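Local coordinates for protein soluble lytic murein transglycosylase (PDB 5OHU) that turns over peptidoglycan by exolytic and endolytic cleavage, acting as a lytic transglycosylase, probably on the glycosidic bonds of the glycan strands, at residues 80-85 and 100-105; 65-70 and 92-97; 117-122 and 130-135. All coordinates share one frame; numbering follows the deposited sequence.

Contact 1: residues 80-85 and 100-105. With PO4 (phosphate ion), chain C.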
loop_
_atom_site.group_PDB
_atom_site.type_symbol
_atom_site.label_atom_id
_atom_site.label_comp_id
_atom_site.label_asym_id
_atom_site.label_seq_id
_atom_site.Cartn_x
_atom_site.Cartn_y
_atom_site.Cartn_z
ATOM N N GLU A 80 -22.674 23.913 -22.815
ATOM C CA GLU A 80 -22.479 25.137 -22.046
ATOM C C GLU A 80 -22.694 24.900 -20.557
ATOM O O GLU A 80 -21.880 25.321 -19.725
ATOM C CB GLU A 80 -23.428 26.226 -22.559
ATOM C CG GLU A 80 -23.103 26.741 -23.969
ATOM C CD GLU A 80 -23.486 25.748 -25.093
ATOM O OE1 GLU A 80 -24.252 24.779 -24.840
ATOM O OE2 GLU A 80 -23.043 25.960 -26.249
ATOM N N GLU A 81 -23.792 24.231 -20.201
ATOM C CA GLU A 81 -24.082 24.021 -18.789
ATOM C C GLU A 81 -23.059 23.093 -18.151
ATOM O O GLU A 81 -22.559 23.374 -17.059
ATOM C CB GLU A 81 -25.490 23.462 -18.607
ATOM C CG GLU A 81 -25.916 23.460 -17.157
ATOM C CD GLU A 81 -27.306 22.879 -16.937
ATOM O OE1 GLU A 81 -27.966 22.501 -17.932
ATOM O OE2 GLU A 81 -27.725 22.795 -15.761
ATOM N N VAL A 82 -22.736 21.980 -18.812
ATOM C CA VAL A 82 -21.781 21.030 -18.234
ATOM C C VAL A 82 -20.416 21.681 -18.085
ATOM O O VAL A 82 -19.785 21.595 -17.027
ATOM C CB VAL A 82 -21.683 19.751 -19.082
ATOM C CG1 VAL A 82 -20.682 18.782 -18.453
ATOM C CG2 VAL A 82 -23.041 19.094 -19.222
ATOM N N GLU A 83 -19.936 22.326 -19.151
ATOM C CA GLU A 83 -18.643 22.996 -19.090
ATOM C C GLU A 83 -18.616 23.990 -17.945
ATOM O O GLU A 83 -17.650 24.047 -17.170
ATOM C CB GLU A 83 -18.361 23.697 -20.412
ATOM C CG GLU A 83 -17.957 22.750 -21.518
ATOM C CD GLU A 83 -17.925 23.427 -22.867
ATOM O OE1 GLU A 83 -18.265 24.631 -22.932
ATOM O OE2 GLU A 83 -17.562 22.758 -23.865
ATOM N N ARG A 84 -19.704 24.744 -17.799
ATOM C CA ARG A 84 -19.823 25.683 -16.695
ATOM C C ARG A 84 -19.725 24.975 -15.347
ATOM O O ARG A 84 -19.038 25.452 -14.438
ATOM C CB ARG A 84 -21.133 26.449 -16.815
ATOM C CG ARG A 84 -21.451 27.316 -15.628
ATOM C CD ARG A 84 -22.733 28.065 -15.893
ATOM N NE ARG A 84 -23.029 28.949 -14.780
ATOM C CZ ARG A 84 -23.821 28.622 -13.769
ATOM N NH1 ARG A 84 -24.384 27.427 -13.784
ATOM N NH2 ARG A 84 -24.044 29.481 -12.766
ATOM N N PHE A 85 -20.381 23.827 -15.198
ATOM C CA PHE A 85 -20.300 23.124 -13.925
ATOM C C PHE A 85 -18.889 22.609 -13.657
ATOM O O PHE A 85 -18.384 22.712 -12.531
ATOM C CB PHE A 85 -21.295 21.977 -13.893
ATOM C CG PHE A 85 -21.433 21.357 -12.540
ATOM C CD1 PHE A 85 -20.614 20.306 -12.156
ATOM C CD2 PHE A 85 -22.358 21.851 -11.640
ATOM C CE1 PHE A 85 -20.735 19.734 -10.894
ATOM C CE2 PHE A 85 -22.497 21.290 -10.389
ATOM C CZ PHE A 85 -21.684 20.231 -10.009
ATOM N N LEU A 100 -16.300 11.329 -16.689
ATOM C CA LEU A 100 -16.371 10.036 -17.356
ATOM C C LEU A 100 -17.672 9.893 -18.133
ATOM O O LEU A 100 -17.668 9.589 -19.335
ATOM C CB LEU A 100 -16.236 8.916 -16.324
ATOM C CG LEU A 100 -16.469 7.507 -16.845
ATOM C CD1 LEU A 100 -15.410 7.142 -17.853
ATOM C CD2 LEU A 100 -16.491 6.507 -15.674
ATOM N N ARG A 101 -18.794 10.143 -17.463
ATOM C CA ARG A 101 -20.105 9.995 -18.088
ATOM C C ARG A 101 -20.298 10.966 -19.246
ATOM O O ARG A 101 -20.768 10.585 -20.322
ATOM C CB ARG A 101 -21.182 10.216 -17.042
ATOM C CG ARG A 101 -21.487 8.990 -16.291
ATOM C CD ARG A 101 -22.018 9.327 -14.949
ATOM N NE ARG A 101 -22.047 8.111 -14.153
ATOM C CZ ARG A 101 -22.349 8.070 -12.868
ATOM N NH1 ARG A 101 -22.626 9.197 -12.236
ATOM N NH2 ARG A 101 -22.342 6.905 -12.238
ATOM N N TRP A 102 -19.945 12.230 -19.042
ATOM C CA TRP A 102 -20.100 13.212 -20.107
ATOM C C TRP A 102 -19.194 12.899 -21.298
ATOM O O TRP A 102 -19.656 12.872 -22.445
ATOM C CB TRP A 102 -19.826 14.600 -19.562
ATOM C CG TRP A 102 -20.152 15.661 -20.505
ATOM C CD1 TRP A 102 -21.311 15.813 -21.196
ATOM C CD2 TRP A 102 -19.308 16.750 -20.881
ATOM N NE1 TRP A 102 -21.237 16.927 -21.996
ATOM C CE2 TRP A 102 -20.019 17.525 -21.811
ATOM C CE3 TRP A 102 -18.012 17.137 -20.526
ATOM C CZ2 TRP A 102 -19.486 18.675 -22.387
ATOM C CZ3 TRP A 102 -17.488 18.275 -21.087
ATOM C CH2 TRP A 102 -18.223 19.035 -22.006
ATOM N N LEU A 103 -17.901 12.644 -21.047
ATOM C CA LEU A 103 -16.975 12.356 -22.149
ATOM C C LEU A 103 -17.428 11.136 -22.943
ATOM O O LEU A 103 -17.266 11.087 -24.170
ATOM C CB LEU A 103 -15.542 12.162 -21.627
ATOM C CG LEU A 103 -14.664 13.395 -21.289
ATOM C CD1 LEU A 103 -14.014 13.987 -22.513
ATOM C CD2 LEU A 103 -15.482 14.496 -20.653
ATOM N N ARG A 104 -18.007 10.150 -22.261
ATOM C CA ARG A 104 -18.623 9.011 -22.937
ATOM C C ARG A 104 -19.725 9.469 -23.896
ATOM O O ARG A 104 -19.731 9.111 -25.085
ATOM C CB ARG A 104 -19.161 8.064 -21.865
ATOM C CG ARG A 104 -19.527 6.684 -22.278
ATOM C CD ARG A 104 -20.224 5.986 -21.101
ATOM N NE ARG A 104 -19.301 5.397 -20.133
ATOM C CZ ARG A 104 -19.518 5.359 -18.818
ATOM N NH1 ARG A 104 -20.615 5.910 -18.303
ATOM N NH2 ARG A 104 -18.640 4.778 -18.012
ATOM N N LEU A 105 -20.657 10.290 -23.404
ATOM C CA LEU A 105 -21.654 10.886 -24.290
ATOM C C LEU A 105 -21.005 11.629 -25.457
ATOM O O LEU A 105 -21.404 11.452 -26.617
ATOM C CB LEU A 105 -22.563 11.824 -23.503
ATOM C CG LEU A 105 -23.513 11.143 -22.508
ATOM C CD1 LEU A 105 -24.326 12.194 -21.768
ATOM C CD2 LEU A 105 -24.438 10.138 -23.203
HETATM P P PO4 C . -21.530 31.862 -13.146
HETATM O O1 PO4 C . -22.278 31.005 -12.163
HETATM O O2 PO4 C . -21.030 31.000 -14.270
HETATM O O3 PO4 C . -20.372 32.545 -12.460
HETATM O O4 PO4 C . -22.493 32.861 -13.717
#

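Contact 2: residues 65-70 and 92-97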
loop_
_atom_site.group_PDB
_atom_site.type_symbol
_atom_site.label_atom_id
_atom_site.label_comp_id
_atom_site.label_asym_id
_atom_site.label_seq_id
_atom_site.Cartn_x
_atom_site.Cartn_y
_atom_site.Cartn_z
ATOM N N LEU A 65 -26.108 19.015 -4.604
ATOM C CA LEU A 65 -27.429 18.907 -5.218
ATOM C C LEU A 65 -27.367 19.248 -6.699
ATOM O O LEU A 65 -27.924 18.529 -7.536
ATOM C CB LEU A 65 -28.430 19.809 -4.505
ATOM C CG LEU A 65 -28.615 19.527 -3.012
ATOM C CD1 LEU A 65 -29.691 20.454 -2.429
ATOM C CD2 LEU A 65 -28.968 18.064 -2.770
ATOM N N ALA A 66 -26.712 20.362 -7.032
ATOM C CA ALA A 66 -26.417 20.673 -8.423
ATOM C C ALA A 66 -25.819 19.472 -9.142
ATOM O O ALA A 66 -26.201 19.158 -10.273
ATOM C CB ALA A 66 -25.462 21.865 -8.493
ATOM N N TYR A 67 -24.881 18.783 -8.495
ATOM C CA TYR A 67 -24.230 17.645 -9.129
ATOM C C TYR A 67 -25.229 16.532 -9.415
ATOM O O TYR A 67 -25.217 15.939 -10.497
ATOM C CB TYR A 67 -23.096 17.139 -8.240
ATOM C CG TYR A 67 -22.407 15.912 -8.767
ATOM C CD1 TYR A 67 -22.914 14.639 -8.516
ATOM C CD2 TYR A 67 -21.247 16.018 -9.515
ATOM C CE1 TYR A 67 -22.278 13.509 -8.992
ATOM C CE2 TYR A 67 -20.612 14.898 -10.000
ATOM C CZ TYR A 67 -21.131 13.644 -9.734
ATOM O OH TYR A 67 -20.480 12.528 -10.208
ATOM N N ASP A 68 -26.077 16.202 -8.441
ATOM C CA ASP A 68 -27.041 15.129 -8.658
ATOM C C ASP A 68 -28.023 15.500 -9.759
ATOM O O ASP A 68 -28.333 14.689 -10.638
ATOM C CB ASP A 68 -27.784 14.808 -7.361
ATOM C CG ASP A 68 -26.858 14.376 -6.245
ATOM O OD1 ASP A 68 -25.835 13.717 -6.525
ATOM O OD2 ASP A 68 -27.155 14.704 -5.078
ATOM N N GLU A 69 -28.513 16.736 -9.733
ATOM C CA GLU A 69 -29.509 17.152 -10.713
ATOM C C GLU A 69 -28.932 17.135 -12.122
ATOM O O GLU A 69 -29.566 16.632 -13.057
ATOM C CB GLU A 69 -30.030 18.534 -10.344
ATOM C CG GLU A 69 -31.412 18.839 -10.877
ATOM C CD GLU A 69 -31.386 19.378 -12.289
ATOM O OE1 GLU A 69 -30.309 19.838 -12.726
ATOM O OE2 GLU A 69 -32.443 19.339 -12.957
ATOM N N LEU A 70 -27.715 17.646 -12.288
ATOM C CA LEU A 70 -27.098 17.634 -13.607
ATOM C C LEU A 70 -26.846 16.208 -14.082
ATOM O O LEU A 70 -27.052 15.890 -15.259
ATOM C CB LEU A 70 -25.793 18.430 -13.582
ATOM C CG LEU A 70 -25.108 18.603 -14.938
ATOM C CD1 LEU A 70 -26.060 19.336 -15.886
ATOM C CD2 LEU A 70 -23.788 19.349 -14.795
ATOM N N LEU A 92 -14.992 19.256 -6.563
ATOM C CA LEU A 92 -15.795 18.205 -5.957
ATOM C C LEU A 92 -15.057 16.872 -6.047
ATOM O O LEU A 92 -14.465 16.554 -7.089
ATOM C CB LEU A 92 -17.158 18.091 -6.635
ATOM C CG LEU A 92 -18.130 19.239 -6.369
ATOM C CD1 LEU A 92 -19.489 18.951 -6.996
ATOM C CD2 LEU A 92 -18.256 19.475 -4.874
ATOM N N PRO A 93 -15.048 16.082 -4.968
ATOM C CA PRO A 93 -14.339 14.790 -5.016
ATOM C C PRO A 93 -14.832 13.889 -6.126
ATOM O O PRO A 93 -14.038 13.138 -6.706
ATOM C CB PRO A 93 -14.622 14.173 -3.634
ATOM C CG PRO A 93 -15.001 15.347 -2.755
ATOM C CD PRO A 93 -15.728 16.306 -3.679
ATOM N N GLN A 94 -16.122 13.947 -6.449
ATOM C CA GLN A 94 -16.732 13.029 -7.403
ATOM C C GLN A 94 -16.777 13.578 -8.829
ATOM O O GLN A 94 -17.372 12.938 -9.701
ATOM C CB GLN A 94 -18.148 12.663 -6.942
ATOM C CG GLN A 94 -19.156 13.787 -7.041
ATOM C CD GLN A 94 -19.177 14.685 -5.809
ATOM O OE1 GLN A 94 -18.173 14.836 -5.113
ATOM N NE2 GLN A 94 -20.338 15.263 -5.523
ATOM N N ILE A 95 -16.155 14.735 -9.089
ATOM C CA ILE A 95 -16.281 15.368 -10.395
ATOM C C ILE A 95 -15.737 14.482 -11.510
ATOM O O ILE A 95 -16.152 14.620 -12.664
ATOM C CB ILE A 95 -15.583 16.750 -10.395
ATOM C CG1 ILE A 95 -16.196 17.640 -11.465
ATOM C CG2 ILE A 95 -14.097 16.624 -10.678
ATOM C CD1 ILE A 95 -17.650 17.946 -11.210
ATOM N N GLY A 96 -14.822 13.561 -11.201
ATOM C CA GLY A 96 -14.330 12.661 -12.229
ATOM C C GLY A 96 -15.393 11.723 -12.782
ATOM O O GLY A 96 -15.362 11.372 -13.968
ATOM N N TRP A 97 -16.337 11.292 -11.944
ATOM C CA TRP A 97 -17.425 10.455 -12.449
ATOM C C TRP A 97 -18.285 11.230 -13.432
ATOM O O TRP A 97 -18.705 10.691 -14.463
ATOM C CB TRP A 97 -18.275 9.922 -11.289
ATOM C CG TRP A 97 -17.480 9.047 -10.386
ATOM C CD1 TRP A 97 -17.078 9.338 -9.113
ATOM C CD2 TRP A 97 -16.935 7.759 -10.694
ATOM N NE1 TRP A 97 -16.337 8.302 -8.602
ATOM C CE2 TRP A 97 -16.229 7.321 -9.553
ATOM C CE3 TRP A 97 -16.986 6.925 -11.816
ATOM C CZ2 TRP A 97 -15.576 6.087 -9.503
ATOM C CZ3 TRP A 97 -16.337 5.694 -11.763
ATOM C CH2 TRP A 97 -15.642 5.291 -10.613
#

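Contact 3: residues 117-122 and 130-135. With PO4 (phosphate ion), chain E; PO4 (phosphate ion), chain F.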
loop_
_atom_site.group_PDB
_atom_site.type_symbol
_atom_site.label_atom_id
_atom_site.label_comp_id
_atom_site.label_asym_id
_atom_site.label_seq_id
_atom_site.Cartn_x
_atom_site.Cartn_y
_atom_site.Cartn_z
ATOM N N ASN A 117 -11.028 18.549 -25.584
ATOM C CA ASN A 117 -10.800 19.693 -24.715
ATOM C C ASN A 117 -10.840 19.278 -23.251
ATOM O O ASN A 117 -10.213 19.921 -22.408
ATOM C CB ASN A 117 -11.837 20.789 -24.974
ATOM C CG ASN A 117 -11.546 21.589 -26.224
ATOM O OD1 ASN A 117 -10.481 21.451 -26.831
ATOM N ND2 ASN A 117 -12.486 22.455 -26.606
ATOM N N TYR A 118 -11.576 18.219 -22.933
ATOM C CA TYR A 118 -11.784 17.828 -21.548
ATOM C C TYR A 118 -11.215 16.478 -21.169
ATOM O O TYR A 118 -11.239 16.146 -19.978
ATOM C CB TYR A 118 -13.283 17.850 -21.208
ATOM C CG TYR A 118 -13.749 19.265 -21.069
ATOM C CD1 TYR A 118 -13.620 19.937 -19.869
ATOM C CD2 TYR A 118 -14.236 19.954 -22.164
ATOM C CE1 TYR A 118 -14.009 21.244 -19.753
ATOM C CE2 TYR A 118 -14.623 21.256 -22.059
ATOM C CZ TYR A 118 -14.519 21.896 -20.847
ATOM O OH TYR A 118 -14.907 23.206 -20.742
ATOM N N TYR A 119 -10.686 15.706 -22.120
ATOM C CA TYR A 119 -10.075 14.428 -21.782
ATOM C C TYR A 119 -8.834 14.631 -20.920
ATOM O O TYR A 119 -7.888 15.307 -21.328
ATOM C CB TYR A 119 -9.710 13.655 -23.043
ATOM C CG TYR A 119 -8.790 12.505 -22.743
ATOM C CD1 TYR A 119 -9.207 11.461 -21.939
ATOM C CD2 TYR A 119 -7.493 12.481 -23.226
ATOM C CE1 TYR A 119 -8.364 10.423 -21.628
ATOM C CE2 TYR A 119 -6.638 11.432 -22.923
ATOM C CZ TYR A 119 -7.077 10.409 -22.127
ATOM O OH TYR A 119 -6.237 9.351 -21.826
ATOM N N ASP A 120 -8.827 14.006 -19.747
ATOM C CA ASP A 120 -7.714 14.079 -18.801
ATOM C C ASP A 120 -7.105 12.702 -18.586
ATOM O O ASP A 120 -7.714 11.867 -17.893
ATOM C CB ASP A 120 -8.181 14.632 -17.455
ATOM C CG ASP A 120 -7.011 14.949 -16.512
ATOM O OD1 ASP A 120 -5.852 14.585 -16.828
ATOM O OD2 ASP A 120 -7.242 15.617 -15.489
ATOM N N PRO A 121 -5.906 12.427 -19.098
ATOM C CA PRO A 121 -5.256 11.137 -18.801
ATOM C C PRO A 121 -5.155 10.839 -17.317
ATOM O O PRO A 121 -5.204 9.666 -16.918
ATOM C CB PRO A 121 -3.860 11.297 -19.411
ATOM C CG PRO A 121 -3.989 12.359 -20.446
ATOM C CD PRO A 121 -5.127 13.261 -20.027
ATOM N N LYS A 122 -5.025 11.870 -16.483
ATOM C CA LYS A 122 -4.826 11.668 -15.060
ATOM C C LYS A 122 -6.095 11.263 -14.338
ATOM O O LYS A 122 -6.040 10.998 -13.136
ATOM C CB LYS A 122 -4.238 12.927 -14.423
ATOM C CG LYS A 122 -2.801 13.171 -14.841
ATOM C CD LYS A 122 -2.013 11.848 -14.906
ATOM C CE LYS A 122 -1.434 11.583 -16.308
ATOM N NZ LYS A 122 -0.629 10.336 -16.355
ATOM N N CYS A 130 -8.994 4.727 -24.027
ATOM C CA CYS A 130 -9.301 4.024 -25.273
ATOM C C CYS A 130 -10.077 4.901 -26.238
ATOM O O CYS A 130 -9.771 4.921 -27.439
ATOM C CB CYS A 130 -10.046 2.737 -24.959
ATOM S SG CYS A 130 -8.817 1.544 -24.338
ATOM N N LEU A 131 -11.063 5.660 -25.733
ATOM C CA LEU A 131 -11.738 6.638 -26.578
ATOM C C LEU A 131 -10.741 7.647 -27.134
ATOM O O LEU A 131 -10.861 8.076 -28.284
ATOM C CB LEU A 131 -12.838 7.335 -25.779
ATOM C CG LEU A 131 -13.997 6.400 -25.409
ATOM C CD1 LEU A 131 -14.948 7.061 -24.427
ATOM C CD2 LEU A 131 -14.726 6.008 -26.673
ATOM N N TYR A 132 -9.734 8.027 -26.338
ATOM C CA TYR A 132 -8.743 8.979 -26.839
ATOM C C TYR A 132 -7.903 8.368 -27.951
ATOM O O TYR A 132 -7.601 9.037 -28.949
ATOM C CB TYR A 132 -7.851 9.469 -25.701
ATOM C CG TYR A 132 -6.871 10.535 -26.116
ATOM C CD1 TYR A 132 -7.314 11.765 -26.625
ATOM C CD2 TYR A 132 -5.494 10.314 -26.001
ATOM C CE1 TYR A 132 -6.403 12.753 -27.006
ATOM C CE2 TYR A 132 -4.570 11.289 -26.366
ATOM C CZ TYR A 132 -5.026 12.504 -26.861
ATOM O OH TYR A 132 -4.100 13.455 -27.221
ATOM N N GLY A 133 -7.511 7.100 -27.798
ATOM C CA GLY A 133 -6.851 6.411 -28.898
ATOM C C GLY A 133 -7.685 6.403 -30.167
ATOM O O GLY A 133 -7.166 6.622 -31.265
ATOM N N GLN A 134 -8.992 6.160 -30.034
ATOM C CA GLN A 134 -9.879 6.245 -31.192
ATOM C C GLN A 134 -9.822 7.632 -31.817
ATOM O O GLN A 134 -9.746 7.773 -33.045
ATOM C CB GLN A 134 -11.323 5.905 -30.797
ATOM C CG GLN A 134 -11.574 4.434 -30.445
ATOM C CD GLN A 134 -13.012 4.156 -29.990
ATOM O OE1 GLN A 134 -13.234 3.432 -29.015
ATOM N NE2 GLN A 134 -13.988 4.742 -30.683
ATOM N N TYR A 135 -9.850 8.672 -30.987
ATOM C CA TYR A 135 -9.731 10.022 -31.523
ATOM C C TYR A 135 -8.438 10.179 -32.320
ATOM O O TYR A 135 -8.429 10.777 -33.404
ATOM C CB TYR A 135 -9.779 11.051 -30.396
ATOM C CG TYR A 135 -9.351 12.426 -30.852
ATOM C CD1 TYR A 135 -10.278 13.309 -31.404
ATOM C CD2 TYR A 135 -8.029 12.833 -30.766
ATOM C CE1 TYR A 135 -9.898 14.549 -31.841
ATOM C CE2 TYR A 135 -7.636 14.086 -31.196
ATOM C CZ TYR A 135 -8.573 14.929 -31.738
ATOM O OH TYR A 135 -8.221 16.181 -32.167
HETATM P P PO4 E . -1.432 9.137 -12.454
HETATM O O1 PO4 E . -0.948 7.941 -11.665
HETATM O O2 PO4 E . -2.655 9.723 -11.783
HETATM O O3 PO4 E . -1.780 8.715 -13.864
HETATM O O4 PO4 E . -0.343 10.182 -12.515
HETATM P P PO4 F . -4.601 16.844 -29.436
HETATM O O1 PO4 F . -4.792 15.388 -29.080
HETATM O O2 PO4 F . -5.734 17.318 -30.316
HETATM O O3 PO4 F . -3.293 17.028 -30.174
HETATM O O4 PO4 F . -4.574 17.641 -28.154
#

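Contact 1: residues 80-85 and 100-105
V82 of helix 79-88 and W102 of helix 95-108 meet in a helix-helix packing inside the all-helical N-terminal part of the chain. Their CA atoms are the closest across the two segments, 8.2 Å apart. The contact is small, but both residues are buried. V82 CG1 sits over one face of the indole. It is 3.6 Å from the centroid of the five-membered ring and 18° off the ring normal, a CH-pi contact. Its closest ring atom is W102 CD2 at 3.5 Å. V82 CB follows behind, 3.9 Å from W102 CE2, and V82 CG2 lies 4.0 Å from W102 NE1. The valine thus meets the ring with one methyl over its middle and the other beside the pyrrole nitrogen. V82 points CG1 away from its own N (chi1 -180°), which sends this methyl to the indole. W102 has its CG similarly placed, trans to the main-chain N (chi1 -171°).

E83 adds the outer part. Its CG is 3.8 Å from W102 CH2, at the six-membered end of the indole. Of E83, CG is the atom that reaches W102. The indole also meets Y118 edge-to-face and touches T114, so helix 112-118 joins the cluster.

R84 faces another way and holds a phosphate ion, probably from the crystallisation liquor. R84 NE donates to phosphate O2 at 2.9 Å. The contact of its NH2 with O1 is very short and its length is doubtful.

A valine methyl over a buried tryptophan face joins neighbouring helices here, in an arrangement consistent with the alpha-helical superhelix of Slt70-like transglycosylases.

Contact 2: residues 65-70 and 92-97
Y67 of helix 62-72 and Q94, at the N-cap position of helix 95-108, make the tight part of this contact. Q94 CG lies over one face of the phenol ring, toward the rim. It is 3.6 Å from the ring centroid and 21° off the normal, a CH-pi contact. The closest approach is from Q94 CG to Y67 CZ, 3.3 Å. The glutamine then runs back along the ring toward its root, and Q94 NE2 comes to 3.9 Å from Y67 CG. The amide is not laid flat on the ring: the two planes are 69° apart. This path needs a folded side chain. Q94 CG is set between the main-chain N and carbonyl carbon (chi1 70°), and a bend at chi2 then turns the amide back. The hydroxyl end of Y67 reaches the start of the helix, where Y67 OH is 3.2 Å from Q94 O.

The looser side is apolar. L92 CD1 is 4.2 Å from Y67 CB. I95 CD1 is 4.4 Å from Y67 CE2. L92 meets the root of the side chain and I95 the ring, both at longer range. W97 gives little more than its CB, 3.6 Å from Y67 OH. Its indole leads away, is exposed, and meets the ring of F125 instead.

The segment 92-97 is held in shape by a type I turn from L92 to I95. The N-H of W97 bonds to Q94 O, so this carbonyl already has a partner in the first turn.

Helix 62-72 thus rests on the turn that opens helix 95-108. Helix 79-88 packs beside both through F85, which touches A66, L70 and I95. Helices 33-41 and 47-52 pack on L65 and E69 of helix 62-72.

Contact 3: residues 117-122 and 130-135
Y132 of helix 126-138 stacks on Y119, the first residue after helix 112-118. Starting at its root, Y132 CB lies over one face of the Y119 ring, 3.8 Å from the centroid, a CH-pi contact. Y132 CG comes closest, 3.3 Å from Y119 CE2. Further out, Y132 CD1 is 3.5 Å from Y119 CD2, while CD2 of Y132 stays near Y119 CE2. Y132 CE1 lies between Y119 CD2 and O1 of the phosphate ion of chain F, CE2 still nears Y119 CE2, and CZ nears phosphate O1. At the tip, Y132 OH donates to phosphate O1 at 2.8 Å. That oxygen lies at the edge of the Y132 ring, near its plane.

The rings form an offset stack. Their centroids are 4.5 Å apart and their planes tilt by 22°. Y119 CE2 therefore sits over the rim of Y132 nearest its CB, not over its centre. Y132 places CG trans to its N (chi1 -176°), which carries the ring out toward the loop. On the opposite face of Y119 is P121 N, so the ring is sandwiched between its own chain and Y132. The hydroxyl of Y119 bonds to D129, which fixes the ring's far end.

The loop itself is braced by an Asx turn. K122 N donates to D120 OD1 at 2.9 Å, reaching it from above the carboxylate plane. K122 NZ donates to O3 of a second phosphate ion, chain E, at 3.2 Å. Both ions probably come from the crystallisation liquor.

C130 ties helix 126-138 to C163 of helix 161-172 by a disulfide. The contact is a surface tyrosine pair that joins a helix-to-helix loop to the following helix, as part of the all-helical N-terminal region.

How the contacts relate
Contacts 1 and 2 have centres about 11 Å apart and share helix 95-108. F85, in segment 80-85 of contact 1, bridges them: its CE2 is 3.6 Å from A66 CB, and its CE1 is 3.6 Å from I95 CD1. Contact 3 follows in the chain, its centre about 14 Å from that of contact 1. There E83 CG packs 3.2 Å from Y118 OH, and L103 touches the backbone of Y118 and Y119. Contacts 2 and 3 do not touch; their nearest atoms are about 8 Å apart. All three lie on one side of the chain's centre. Helices 62-72, 79-88, 95-108, 112-118 and 126-138 pack successively through them.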